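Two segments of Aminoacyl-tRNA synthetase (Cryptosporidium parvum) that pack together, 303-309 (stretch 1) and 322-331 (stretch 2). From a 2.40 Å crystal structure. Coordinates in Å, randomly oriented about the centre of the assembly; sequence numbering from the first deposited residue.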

# COMPACT_ATOMS: atom_id res chain seq x y z
N GLN A 303 -6.24 -6.10 17.91
CA GLN A 303 -6.12 -4.72 18.38
C GLN A 303 -5.75 -4.67 19.86
O GLN A 303 -4.98 -3.80 20.28
CB GLN A 303 -7.42 -3.97 18.13
CG GLN A 303 -7.76 -3.80 16.66
CD GLN A 303 -9.15 -3.25 16.44
OE1 GLN A 303 -10.08 -3.57 17.18
NE2 GLN A 303 -9.31 -2.41 15.42
N VAL A 304 -6.29 -5.59 20.66
CA VAL A 304 -6.04 -5.64 22.09
C VAL A 304 -5.68 -7.07 22.47
O VAL A 304 -6.41 -8.00 22.14
CB VAL A 304 -7.25 -5.16 22.92
CG1 VAL A 304 -6.97 -5.32 24.40
CG2 VAL A 304 -7.59 -3.72 22.58
N ILE A 305 -4.55 -7.24 23.15
CA ILE A 305 -4.16 -8.52 23.72
C ILE A 305 -4.27 -8.41 25.24
O ILE A 305 -3.75 -7.47 25.85
CB ILE A 305 -2.74 -8.94 23.28
CG1 ILE A 305 -2.38 -10.31 23.85
CG2 ILE A 305 -1.70 -7.89 23.66
CD1 ILE A 305 -3.19 -11.44 23.24
N ILE A 306 -5.00 -9.35 25.84
CA ILE A 306 -5.23 -9.36 27.28
C ILE A 306 -4.22 -10.32 27.89
O ILE A 306 -4.29 -11.53 27.67
CB ILE A 306 -6.67 -9.76 27.62
CG1 ILE A 306 -7.66 -8.80 26.96
CG2 ILE A 306 -6.87 -9.77 29.13
CD1 ILE A 306 -9.11 -9.11 27.26
N ILE A 307 -3.28 -9.78 28.66
CA ILE A 307 -2.21 -10.58 29.25
C ILE A 307 -2.38 -10.59 30.77
O ILE A 307 -1.97 -9.64 31.45
CB ILE A 307 -0.83 -10.03 28.85
CG1 ILE A 307 -0.72 -9.96 27.32
CG2 ILE A 307 0.27 -10.91 29.42
CD1 ILE A 307 0.59 -9.38 26.84
N PRO A 308 -2.98 -11.64 31.34
CA PRO A 308 -3.06 -11.73 32.80
C PRO A 308 -1.69 -12.00 33.41
O PRO A 308 -0.91 -12.79 32.88
CB PRO A 308 -4.03 -12.89 33.03
CG PRO A 308 -3.90 -13.73 31.80
CD PRO A 308 -3.65 -12.77 30.67
N ILE A 309 -1.42 -11.33 34.52
CA ILE A 309 -0.15 -11.50 35.22
C ILE A 309 -0.12 -12.87 35.88
O ILE A 309 -0.62 -13.04 37.00
CB ILE A 309 0.08 -10.38 36.25
CG1 ILE A 309 -0.07 -9.01 35.59
CG2 ILE A 309 1.46 -10.51 36.88
CD1 ILE A 309 0.83 -8.81 34.40
N ILE A 322 -12.42 -11.90 34.97
CA ILE A 322 -12.20 -10.51 34.59
C ILE A 322 -11.75 -10.42 33.13
O ILE A 322 -12.21 -9.56 32.38
CB ILE A 322 -11.19 -9.85 35.54
CG1 ILE A 322 -11.82 -9.63 36.91
CG2 ILE A 322 -10.69 -8.53 34.97
CD1 ILE A 322 -13.03 -8.71 36.89
N CYS A 323 -10.85 -11.32 32.72
CA CYS A 323 -10.39 -11.31 31.33
C CYS A 323 -11.52 -11.63 30.37
O CYS A 323 -11.63 -11.01 29.30
CB CYS A 323 -9.24 -12.30 31.15
SG CYS A 323 -7.77 -11.92 32.14
N ASN A 324 -12.38 -12.59 30.72
CA ASN A 324 -13.53 -12.90 29.88
C ASN A 324 -14.51 -11.73 29.83
O ASN A 324 -15.10 -11.45 28.79
CB ASN A 324 -14.23 -14.17 30.37
CG ASN A 324 -13.41 -15.42 30.12
OD1 ASN A 324 -12.50 -15.42 29.29
ND2 ASN A 324 -13.74 -16.49 30.83
N GLU A 325 -14.69 -11.04 30.96
CA GLU A 325 -15.57 -9.88 30.98
C GLU A 325 -15.02 -8.77 30.10
O GLU A 325 -15.75 -8.16 29.31
CB GLU A 325 -15.76 -9.38 32.42
CG GLU A 325 -16.50 -8.06 32.52
CD GLU A 325 -16.72 -7.62 33.96
OE1 GLU A 325 -17.74 -6.96 34.23
OE2 GLU A 325 -15.87 -7.94 34.81
N VAL A 326 -13.72 -8.49 30.21
CA VAL A 326 -13.09 -7.47 29.37
C VAL A 326 -13.15 -7.89 27.90
O VAL A 326 -13.44 -7.07 27.02
CB VAL A 326 -11.65 -7.21 29.83
CG1 VAL A 326 -10.94 -6.29 28.85
CG2 VAL A 326 -11.64 -6.60 31.22
N GLU A 327 -12.88 -9.16 27.62
CA GLU A 327 -12.95 -9.65 26.24
C GLU A 327 -14.36 -9.56 25.69
O GLU A 327 -14.56 -9.25 24.51
CB GLU A 327 -12.43 -11.08 26.17
CG GLU A 327 -12.39 -11.66 24.76
CD GLU A 327 -12.02 -13.13 24.73
OE1 GLU A 327 -12.29 -13.83 25.73
OE2 GLU A 327 -11.45 -13.58 23.72
N CYS A 328 -15.36 -9.82 26.54
CA CYS A 328 -16.75 -9.72 26.09
C CYS A 328 -17.13 -8.28 25.81
O CYS A 328 -17.84 -8.00 24.83
CB CYS A 328 -17.68 -10.33 27.14
SG CYS A 328 -19.44 -10.17 26.76
N ILE A 329 -16.67 -7.34 26.64
CA ILE A 329 -16.97 -5.93 26.42
C ILE A 329 -16.32 -5.45 25.13
O ILE A 329 -16.93 -4.71 24.35
CB ILE A 329 -16.51 -5.10 27.63
CG1 ILE A 329 -17.35 -5.44 28.86
CG2 ILE A 329 -16.60 -3.61 27.32
CD1 ILE A 329 -16.90 -4.74 30.12
N LEU A 330 -15.07 -5.86 24.87
CA LEU A 330 -14.38 -5.41 23.67
C LEU A 330 -14.93 -6.07 22.42
O LEU A 330 -14.97 -5.44 21.36
CB LEU A 330 -12.88 -5.68 23.81
CG LEU A 330 -12.03 -4.54 24.38
CD1 LEU A 330 -12.53 -4.08 25.74
CD2 LEU A 330 -10.58 -4.96 24.46
N LYS A 331 -15.36 -7.34 22.51
CA LYS A 331 -16.00 -7.98 21.37
C LYS A 331 -17.30 -7.29 21.00
O LYS A 331 -17.59 -7.08 19.82
CB LYS A 331 -16.24 -9.46 21.67
CG LYS A 331 -15.16 -10.40 21.15
CD LYS A 331 -15.50 -11.85 21.46
CE LYS A 331 -14.64 -12.80 20.64
NZ LYS A 331 -13.19 -12.54 20.83

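What forms the apolar centre of the contact? It is I306, in the middle of the strand 304-308, which lies against the helix 322-331. With 87 Å² covered by the helix, it gives up more surface to the contact than any other residue. Its chi1 is m and its chi2 t, so the side chain is extended and CD1 reaches the helix backbone. There CD1 lies 3.7 Å from CG1 of V326, 3.8 Å from the carbonyl O of C323 and 3.8 Å from the backbone N of E327. That N and O are already joined to each other by a helical hydrogen bond, E327 N to C323 O at 2.8 Å, so the methyl group packs against a polar pair whose hydrogen-bonding needs are met. The other branch is used as well: CG2 of I306 sits 3.8 Å from SG of C323. A branched aliphatic chain suits this place because its two arms, CD1 and CG2, can touch one turn of helix at several points.

How do the neighbouring side chains extend this centre along the strand? The strand and helix run almost antiparallel, at 172° between their N-to-C directions, with a closest axis approach of 9.7 Å. Consequently the later strand residues meet the earlier helix residues. CB of P308 lies 4.0 Å from SG of C323, so the sulfur touches both I306 and P308. The backbones come close here, with the CA atoms of I306 and C323 6.8 Å apart, and the short side chain of C323 fits between them while its sulfur offers an apolar surface. At the other end, CG1 of V304 meets CD2 of L330 at 3.6 Å. Here the CA atoms are 8.5 Å apart, and the longer leucine side chain helps span the gap, with its chi1 at -92°, between the usual wells.

Why do only alternate strand residues take part? In an extended strand successive side chains point to opposite faces, and here V304, I306 and P308 direct their CA-to-CB bonds toward the helix, whereas those of I305 and I307 point away. Both of the latter are buried and apolar but make no contact with the helix. On the helix, C323, V326 and L330 point toward the strand, following the three- and four-residue spacing that keeps side chains on one face. The whole interface buries 268 Å², summed over both sides, and no hydrogen bond crosses it; close apolar packing accounts for the direct contact.

What happens at the polar edge? E327 points its CA-to-CB bond sideways, and its CB lies 4.0 Å from CD1 of I306. Its aliphatic beginning can therefore border the apolar centre while its carboxylate stays clear of it. That carboxylate is engaged along the helix instead, in a salt bridge between OE2 of E327 and NZ of K331 at 3.5 Å. Four residues apart, the two charged side chains are one helical turn from each other.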